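PDB 3DXI: putative aldolase from Bacteroides vulgatus ATCC 8482, which is of unknown function but folds as a closed eight-stranded TIM barrel of the HMGL-like, aldolase-type family. Local coordinates for residues L80-T85 against I113-V118; E173-L178 against I208-D213; T218-G223 against Y265-N270. One frame throughout, in Å; residues are numbered along the deposited sequence.

In the fold
The three contacts are spaced around one parallel eight-stranded barrel and follow one another in series along the chain. Interactions 1 and 3 both use the chain just past the C-terminal end of a barrel strand, 75-81 and 214-217 respectively; in TIM barrels this is the rim where active sites lie. Their centres are about 28 Å apart, on opposite sides of the chain's centre. Interaction 2 joins two outer helices through the turn leading into the N-terminal end of strand 214-217, the strand that residues 218-223 of interaction 3 follow. Its centre lies about 25 Å from that of interaction 1 and about 24 Å from that of interaction 3, and no two contacts touch.

Interaction 1: residues L80-T85 against I113-V118; sequences LNEKNT and IDRAIV
Glu-82 and Ala-116 are the residues whose CA atoms come nearest across the two segments, 6.4 Å apart. Segment 80-85 leaves strand 75-81 after Asn-81 and tightens into a short 3-10 turn, closed by Asn-84 N bonding to Asn-81 O, whereas 113-118 forms the opening turns of helix 113-124. The contact is small, burying 172 Å² in all, and Glu-82 and Arg-115 supply most of it. Near the base of the Glu-82 side chain the contact is apolar: Glu-82 CG rests 3.7 Å from Ala-116 CB, so the methyl group of the helix packs against the aliphatic part of the acid. With CG anti to the backbone N (chi1 -166°), Glu-82 is directed at the helix, and the bend at chi2 (-76°) then swings its carboxylate toward Arg-115. The salt bridge is made by OE1 of Glu-82 and NH1 of Arg-115, 2.9 Å apart. Carboxylate and guanidinium planes are inclined by 38°, so the two groups do not form a flat, two-pronged pair; OE2 is less surely placed, and any part it takes is doubtful. The Arg-115 chain bends at chi3, setting the edge of its guanidinium beside Lys-83 CA, which is 4.1 Å from Arg-115 NH1. Strand 103-108 underlies both partners: Glu-82 is hydrogen-bonded through its backbone to Ala-107 and touches Ile-106, and Ala-116 meets Ile-108. The contact thus ties the end of the third barrel strand to the helix that follows the fourth, with Thr-85 bridging onward to Leu-119 of that helix and Leu-90 of helix 90-94.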
loop_
_atom_site.group_PDB
_atom_site.type_symbol
_atom_site.label_atom_id
_atom_site.label_comp_id
_atom_site.label_asym_id
_atom_site.label_seq_id
_atom_site.Cartn_x
_atom_site.Cartn_y
_atom_site.Cartn_z
ATOM N N LEU A 80 18.419 21.418 2.480
ATOM C CA LEU A 80 19.762 21.499 3.041
ATOM C C LEU A 80 19.848 20.458 4.151
ATOM O O LEU A 80 18.910 20.312 4.936
ATOM C CB LEU A 80 20.017 22.870 3.670
ATOM C CG LEU A 80 20.129 24.126 2.810
ATOM C CD1 LEU A 80 20.310 25.334 3.722
ATOM C CD2 LEU A 80 21.308 23.989 1.851
ATOM N N ASN A 81 20.959 19.733 4.212
ATOM C CA ASN A 81 21.158 18.750 5.270
ATOM C C ASN A 81 21.793 19.506 6.445
ATOM O O ASN A 81 22.931 19.970 6.350
ATOM C CB ASN A 81 22.090 17.628 4.797
ATOM C CG ASN A 81 21.423 16.684 3.799
ATOM O OD1 ASN A 81 22.075 16.163 2.894
ATOM N ND2 ASN A 81 20.128 16.448 3.974
ATOM N N GLU A 82 21.049 19.629 7.544
ATOM C CA GLU A 82 21.510 20.340 8.738
ATOM C C GLU A 82 22.889 19.887 9.240
ATOM O O GLU A 82 23.744 20.716 9.554
ATOM C CB GLU A 82 20.471 20.182 9.856
ATOM C CG GLU A 82 20.620 21.124 11.042
ATOM C CD GLU A 82 21.746 20.731 11.973
ATOM O OE1 GLU A 82 21.919 19.518 12.232
ATOM O OE2 GLU A 82 22.450 21.638 12.459
ATOM N N LYS A 83 23.109 18.579 9.309
ATOM C CA LYS A 83 24.384 18.051 9.789
ATOM C C LYS A 83 25.585 18.473 8.939
ATOM O O LYS A 83 26.729 18.345 9.373
ATOM C CB LYS A 83 24.333 16.521 9.854
ATOM C CG LYS A 83 24.215 15.846 8.500
ATOM C CD LYS A 83 24.219 14.334 8.648
ATOM C CE LYS A 83 24.201 13.647 7.290
ATOM N NZ LYS A 83 24.169 12.166 7.427
ATOM N N ASN A 84 25.328 18.970 7.733
ATOM C CA ASN A 84 26.403 19.396 6.839
ATOM C C ASN A 84 26.433 20.898 6.640
ATOM O O ASN A 84 27.214 21.398 5.838
ATOM C CB ASN A 84 26.249 18.757 5.455
ATOM C CG ASN A 84 26.373 17.257 5.485
ATOM O OD1 ASN A 84 27.221 16.712 6.184
ATOM N ND2 ASN A 84 25.535 16.572 4.704
ATOM N N THR A 85 25.595 21.626 7.364
ATOM C CA THR A 85 25.534 23.067 7.175
ATOM C C THR A 85 25.684 23.903 8.442
ATOM O O THR A 85 25.003 23.673 9.443
ATOM C CB THR A 85 24.201 23.447 6.495
ATOM O OG1 THR A 85 24.047 22.688 5.292
ATOM C CG2 THR A 85 24.164 24.922 6.164
ATOM N N ILE A 113 17.934 19.679 17.002
ATOM C CA ILE A 113 16.901 20.688 16.794
ATOM C C ILE A 113 17.347 22.107 17.180
ATOM O O ILE A 113 17.109 23.056 16.431
ATOM C CB ILE A 113 15.595 20.308 17.559
ATOM C CG1 ILE A 113 14.431 21.180 17.080
ATOM C CG2 ILE A 113 15.796 20.440 19.057
ATOM C CD1 ILE A 113 14.069 20.953 15.621
ATOM N N ASP A 114 18.004 22.256 18.330
ATOM C CA ASP A 114 18.449 23.578 18.763
ATOM C C ASP A 114 19.460 24.201 17.805
ATOM O O ASP A 114 19.424 25.403 17.557
ATOM C CB ASP A 114 19.046 23.530 20.176
ATOM C CG ASP A 114 17.988 23.354 21.260
ATOM O OD1 ASP A 114 16.893 23.946 21.141
ATOM O OD2 ASP A 114 18.256 22.636 22.247
ATOM N N ARG A 115 20.366 23.388 17.269
ATOM C CA ARG A 115 21.366 23.893 16.333
ATOM C C ARG A 115 20.669 24.269 15.026
ATOM O O ARG A 115 21.044 25.236 14.360
ATOM C CB ARG A 115 22.428 22.821 16.069
ATOM C CG ARG A 115 23.673 23.336 15.372
ATOM C CD ARG A 115 24.316 22.233 14.547
ATOM N NE ARG A 115 24.679 21.073 15.346
ATOM C CZ ARG A 115 24.728 19.828 14.881
ATOM N NH1 ARG A 115 24.426 19.569 13.615
ATOM N NH2 ARG A 115 25.101 18.838 15.679
ATOM N N ALA A 116 19.645 23.501 14.666
ATOM C CA ALA A 116 18.891 23.761 13.440
ATOM C C ALA A 116 18.112 25.073 13.549
ATOM O O ALA A 116 17.921 25.771 12.550
ATOM C CB ALA A 116 17.934 22.601 13.151
ATOM N N ILE A 117 17.668 25.408 14.760
ATOM C CA ILE A 117 16.918 26.645 14.980
ATOM C C ILE A 117 17.801 27.862 14.711
ATOM O O ILE A 117 17.329 28.891 14.225
ATOM C CB ILE A 117 16.351 26.717 16.425
ATOM C CG1 ILE A 117 15.274 25.643 16.603
ATOM C CG2 ILE A 117 15.781 28.118 16.704
ATOM C CD1 ILE A 117 14.733 25.523 18.013
ATOM N N VAL A 118 19.085 27.731 15.032
ATOM C CA VAL A 118 20.055 28.793 14.806
ATOM C C VAL A 118 20.186 28.991 13.298
ATOM O O VAL A 118 20.223 30.115 12.800
ATOM C CB VAL A 118 21.443 28.407 15.377
ATOM C CG1 VAL A 118 22.487 29.428 14.939
ATOM C CG2 VAL A 118 21.375 28.307 16.906
#

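Interaction 2: residues E173-L178 against I208-D213; sequences EVKNLL and IDDGID
Lys-175 curls around one carboxylate oxygen of Asp-210, which can be traced atom by atom. Lys-175 CB starts 3.7 Å from Asp-210 OD2, and Lys-175 CG comes closer, to 3.3 Å from the same OD2. CD then passes by, and Lys-175 CE remains 3.6 Å from Asp-210 OD2, so the methylene chain stays beside the oxygen along its whole length. Successive bends at chi3 and chi4, both 64°, fold the end of the chain back, and Lys-175 NZ finishes 2.6 Å from Asp-210 OD2. This is a short hydrogen bond within a salt bridge, received on the syn lone pair of OD2, the side facing OD1. The two side chains cross at about a right angle, and Lys-175 NZ sits nearer Asp-210 OD2 than Asp-210 OD1, which is 3.1 Å away. Asp-210 comes right before Gly-211 in the Schellman motif that ends helix 200-209: Gly-211, with positive phi (81°), is the C-prime residue, Ile-212 N bonds to Ala-207 O, and Gly-211 N bonds to Ile-208 O at 3.0 Å. In the TIM barrel this turn carries the chain from that helix into strand 214-217, while Lys-175 belongs to the preceding outer helix, 171-184. One turn further along the same helix, Leu-178 extends its CD2 methyl to 3.8 Å from Asp-210 CB, so an apolar contact lies next to the ion pair. Leu-178 CD2 also lies 4.2 Å from Ile-212 CB. Beneath this apolar pair lies strand 189-192, where Leu-178 touches Val-189 and Ile-212 touches Phe-191. Asp-213 forms a salt bridge with Arg-182 of helix 171-184.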
loop_
_atom_site.group_PDB
_atom_site.type_symbol
_atom_site.label_atom_id
_atom_site.label_comp_id
_atom_site.label_asym_id
_atom_site.label_seq_id
_atom_site.Cartn_x
_atom_site.Cartn_y
_atom_site.Cartn_z
ATOM N N GLU A 173 -0.710 6.551 15.574
ATOM C CA GLU A 173 0.460 7.311 15.997
ATOM C C GLU A 173 0.550 8.670 15.318
ATOM O O GLU A 173 0.968 9.644 15.950
ATOM C CB GLU A 173 1.737 6.519 15.727
ATOM C CG GLU A 173 1.811 5.234 16.529
ATOM C CD GLU A 173 2.949 4.349 16.091
ATOM O OE1 GLU A 173 3.034 4.045 14.884
ATOM O OE2 GLU A 173 3.755 3.953 16.957
ATOM N N VAL A 174 0.164 8.734 14.041
ATOM C CA VAL A 174 0.198 9.999 13.306
ATOM C C VAL A 174 -0.780 10.989 13.938
ATOM O O VAL A 174 -0.450 12.166 14.109
ATOM C CB VAL A 174 -0.166 9.818 11.806
ATOM C CG1 VAL A 174 -0.244 11.180 11.121
ATOM C CG2 VAL A 174 0.880 8.942 11.114
ATOM N N LYS A 175 -1.977 10.516 14.280
ATOM C CA LYS A 175 -2.975 11.382 14.913
ATOM C C LYS A 175 -2.441 11.933 16.227
ATOM O O LYS A 175 -2.488 13.135 16.472
ATOM C CB LYS A 175 -4.270 10.619 15.216
ATOM C CG LYS A 175 -5.115 10.288 14.010
ATOM C CD LYS A 175 -6.348 9.477 14.406
ATOM C CE LYS A 175 -7.282 10.274 15.303
ATOM N NZ LYS A 175 -7.843 11.463 14.600
ATOM N N ASN A 176 -1.950 11.038 17.077
ATOM C CA ASN A 176 -1.429 11.423 18.384
ATOM C C ASN A 176 -0.298 12.442 18.291
ATOM O O ASN A 176 -0.305 13.453 18.996
ATOM C CB ASN A 176 -0.945 10.186 19.143
ATOM C CG ASN A 176 -0.313 10.531 20.474
ATOM O OD1 ASN A 176 -0.980 11.028 21.381
ATOM N ND2 ASN A 176 0.983 10.278 20.596
ATOM N N LEU A 177 0.672 12.170 17.425
ATOM C CA LEU A 177 1.809 13.065 17.253
ATOM C C LEU A 177 1.388 14.428 16.712
ATOM O O LEU A 177 1.923 15.454 17.127
ATOM C CB LEU A 177 2.847 12.422 16.334
ATOM C CG LEU A 177 3.644 11.281 16.972
ATOM C CD1 LEU A 177 4.484 10.589 15.907
ATOM C CD2 LEU A 177 4.525 11.832 18.087
ATOM N N LEU A 178 0.430 14.440 15.789
ATOM C CA LEU A 178 -0.044 15.701 15.238
ATOM C C LEU A 178 -0.660 16.506 16.382
ATOM O O LEU A 178 -0.334 17.677 16.573
ATOM C CB LEU A 178 -1.082 15.448 14.140
ATOM C CG LEU A 178 -1.745 16.676 13.505
ATOM C CD1 LEU A 178 -0.680 17.644 13.000
ATOM C CD2 LEU A 178 -2.658 16.228 12.369
ATOM N N ILE A 208 -4.572 14.472 7.014
ATOM C CA ILE A 208 -5.384 15.441 6.283
ATOM C C ILE A 208 -6.723 15.675 6.993
ATOM O O ILE A 208 -7.118 16.823 7.231
ATOM C CB ILE A 208 -5.649 14.976 4.821
ATOM C CG1 ILE A 208 -4.344 15.044 4.012
ATOM C CG2 ILE A 208 -6.724 15.853 4.169
ATOM C CD1 ILE A 208 -4.429 14.495 2.589
ATOM N N ASP A 209 -7.411 14.592 7.343
ATOM C CA ASP A 209 -8.700 14.721 8.012
ATOM C C ASP A 209 -8.603 15.349 9.402
ATOM O O ASP A 209 -9.609 15.797 9.945
ATOM C CB ASP A 209 -9.413 13.368 8.077
ATOM C CG ASP A 209 -9.852 12.876 6.700
ATOM O OD1 ASP A 209 -9.943 13.714 5.771
ATOM O OD2 ASP A 209 -10.118 11.661 6.546
ATOM N N ASP A 210 -7.403 15.388 9.973
ATOM C CA ASP A 210 -7.214 16.014 11.280
ATOM C C ASP A 210 -6.676 17.442 11.146
ATOM O O ASP A 210 -6.136 18.005 12.100
ATOM C CB ASP A 210 -6.259 15.196 12.156
ATOM C CG ASP A 210 -6.965 14.093 12.917
ATOM O OD1 ASP A 210 -8.205 13.975 12.797
ATOM O OD2 ASP A 210 -6.277 13.345 13.645
ATOM N N GLY A 211 -6.809 18.012 9.952
ATOM C CA GLY A 211 -6.368 19.377 9.720
ATOM C C GLY A 211 -4.899 19.656 9.447
ATOM O O GLY A 211 -4.467 20.801 9.580
ATOM N N ILE A 212 -4.125 18.646 9.061
ATOM C CA ILE A 212 -2.710 18.871 8.775
ATOM C C ILE A 212 -2.592 19.882 7.621
ATOM O O ILE A 212 -3.461 19.951 6.749
ATOM C CB ILE A 212 -1.991 17.543 8.420
ATOM C CG1 ILE A 212 -0.497 17.667 8.733
ATOM C CG2 ILE A 212 -2.210 17.207 6.954
ATOM C CD1 ILE A 212 0.213 16.344 8.913
ATOM N N ASP A 213 -1.512 20.656 7.624
ATOM C CA ASP A 213 -1.295 21.704 6.627
ATOM C C ASP A 213 -0.522 21.306 5.360
ATOM O O ASP A 213 -0.766 21.860 4.286
ATOM C CB ASP A 213 -0.573 22.876 7.301
ATOM C CG ASP A 213 -1.252 23.320 8.590
ATOM O OD1 ASP A 213 -2.238 24.078 8.515
ATOM O OD2 ASP A 213 -0.810 22.901 9.677
#

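Interaction 3: residues T218-G223 against Y265-N270; sequences TITGMG and YQWGTN
Trp-267 fits its indole against the bend of residues 220-223, which holds the ring by an edge and a face. At the edge, Trp-267 NE1 donates to Thr-220 O over 3.0 Å; the oxygen lies close to the ring plane, but the indole nitrogen stands well above the carbonyl plane, and the N-H angle of 138° shows a bent bond. A weaker one runs from Trp-267 NE1 to Thr-220 OG1 at 3.3 Å. Over one face, CA of selenomethionine Met-222 sits 3.4 Å from the centroid of the five-membered ring of Trp-267, only 16° off its normal, a CH-pi contact. With CG anti to the backbone N (chi1 -174°) and the chain extended beyond it, the Met-222 side chain runs along the benzo half: Met-222 CB is 3.6 Å from Trp-267 CE2, and SE makes an oblique Met-aromatic contact, 4.4 Å from the six-membered ring centroid. In the barrel this joins the loop following the last strand, 214-217, to the turn between helices 248-265 and 271-278. Within that loop Thr-218 OG1 donates to Met-222 O at 2.9 Å, and Gly-221 N bonds to Thr-218 O. Further out, Glu-232 accepts from Thr-220 N, while Tyr-16 bonds Gly-223 O through its hydroxyl and meets the Trp-267 ring.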
loop_
_atom_site.group_PDB
_atom_site.type_symbol
_atom_site.label_atom_id
_atom_site.label_comp_id
_atom_site.label_asym_id
_atom_site.label_seq_id
_atom_site.Cartn_x
_atom_site.Cartn_y
_atom_site.Cartn_z
ATOM N N THR A 218 5.669 11.748 -3.954
ATOM C CA THR A 218 6.468 11.801 -5.174
ATOM C C THR A 218 5.803 10.951 -6.257
ATOM O O THR A 218 5.043 10.034 -5.947
ATOM C CB THR A 218 7.910 11.272 -4.940
ATOM O OG1 THR A 218 7.865 9.891 -4.556
ATOM C CG2 THR A 218 8.605 12.076 -3.844
ATOM N N ILE A 219 6.081 11.267 -7.520
ATOM C CA ILE A 219 5.517 10.525 -8.645
ATOM C C ILE A 219 6.042 9.080 -8.623
ATOM O O ILE A 219 7.251 8.843 -8.641
ATOM C CB ILE A 219 5.868 11.216 -9.985
ATOM C CG1 ILE A 219 5.229 12.613 -10.027
ATOM C CG2 ILE A 219 5.401 10.366 -11.162
ATOM C CD1 ILE A 219 3.709 12.617 -9.888
ATOM N N THR A 220 5.100 8.139 -8.581
ATOM C CA THR A 220 5.336 6.694 -8.496
ATOM C C THR A 220 6.000 6.303 -7.181
ATOM O O THR A 220 6.497 5.190 -7.043
ATOM C CB THR A 220 6.183 6.120 -9.679
ATOM O OG1 THR A 220 7.514 6.631 -9.628
ATOM C CG2 THR A 220 5.554 6.476 -11.025
ATOM N N GLY A 221 5.987 7.220 -6.213
ATOM C CA GLY A 221 6.589 6.951 -4.913
ATOM C C GLY A 221 8.107 6.900 -4.950
ATOM O O GLY A 221 8.749 6.474 -3.989
HETATM N N MSE A 222 8.683 7.341 -6.062
HETATM C CA MSE A 222 10.133 7.342 -6.244
HETATM C C MSE A 222 10.855 7.872 -5.011
HETATM O O MSE A 222 10.567 8.967 -4.517
HETATM C CB MSE A 222 10.516 8.175 -7.473
HETATM C CG MSE A 222 11.997 8.121 -7.834
HETATM SE SE MSE A 222 12.389 9.148 -9.440
HETATM C CE MSE A 222 14.074 8.335 -9.956
ATOM N N GLY A 223 11.799 7.072 -4.527
ATOM C CA GLY A 223 12.571 7.415 -3.350
ATOM C C GLY A 223 13.416 6.201 -3.022
ATOM O O GLY A 223 13.158 5.119 -3.546
ATOM N N TYR A 265 15.217 0.877 -11.840
ATOM C CA TYR A 265 15.557 0.900 -10.418
ATOM C C TYR A 265 14.565 0.235 -9.473
ATOM O O TYR A 265 14.920 -0.152 -8.359
ATOM C CB TYR A 265 15.813 2.345 -9.992
ATOM C CG TYR A 265 17.023 2.929 -10.680
ATOM C CD1 TYR A 265 18.294 2.402 -10.448
ATOM C CD2 TYR A 265 16.901 3.981 -11.588
ATOM C CE1 TYR A 265 19.415 2.904 -11.107
ATOM C CE2 TYR A 265 18.022 4.492 -12.254
ATOM C CZ TYR A 265 19.273 3.944 -12.006
ATOM O OH TYR A 265 20.383 4.418 -12.663
ATOM N N GLN A 266 13.324 0.118 -9.923
ATOM C CA GLN A 266 12.270 -0.529 -9.158
ATOM C C GLN A 266 12.181 -0.233 -7.664
ATOM O O GLN A 266 12.335 -1.141 -6.837
ATOM C CB GLN A 266 12.370 -2.040 -9.341
ATOM C CG GLN A 266 12.341 -2.488 -10.780
ATOM C CD GLN A 266 12.081 -3.964 -10.892
ATOM O OE1 GLN A 266 10.957 -4.426 -10.672
ATOM N NE2 GLN A 266 13.123 -4.726 -11.207
ATOM N N TRP A 267 11.932 1.021 -7.306
ATOM C CA TRP A 267 11.782 1.354 -5.893
ATOM C C TRP A 267 10.447 0.750 -5.471
ATOM O O TRP A 267 9.602 0.461 -6.314
ATOM C CB TRP A 267 11.783 2.870 -5.694
ATOM C CG TRP A 267 11.001 3.601 -6.735
ATOM C CD1 TRP A 267 9.664 3.869 -6.720
ATOM C CD2 TRP A 267 11.510 4.155 -7.956
ATOM N NE1 TRP A 267 9.307 4.563 -7.854
ATOM C CE2 TRP A 267 10.421 4.750 -8.630
ATOM C CE3 TRP A 267 12.781 4.204 -8.547
ATOM C CZ2 TRP A 267 10.560 5.390 -9.864
ATOM C CZ3 TRP A 267 12.920 4.845 -9.785
ATOM C CH2 TRP A 267 11.814 5.426 -10.425
ATOM N N GLY A 268 10.257 0.553 -4.174
ATOM C CA GLY A 268 9.024 -0.040 -3.693
ATOM C C GLY A 268 9.396 -0.963 -2.553
ATOM O O GLY A 268 10.550 -1.384 -2.449
ATOM N N THR A 269 8.431 -1.285 -1.701
ATOM C CA THR A 269 8.702 -2.137 -0.548
ATOM C C THR A 269 8.851 -3.617 -0.914
ATOM O O THR A 269 8.467 -4.045 -2.000
ATOM C CB THR A 269 7.589 -1.989 0.519
ATOM O OG1 THR A 269 8.015 -2.606 1.737
ATOM C CG2 THR A 269 6.299 -2.668 0.052
ATOM N N ASN A 270 9.445 -4.377 0.002
ATOM C CA ASN A 270 9.656 -5.810 -0.151
ATOM C C ASN A 270 9.847 -6.358 1.262
ATOM O O ASN A 270 9.846 -5.584 2.217
ATOM C CB ASN A 270 10.876 -6.111 -1.039
ATOM C CG ASN A 270 12.098 -5.281 -0.677
ATOM O OD1 ASN A 270 12.473 -5.170 0.489
ATOM N ND2 ASN A 270 12.739 -4.708 -1.694
#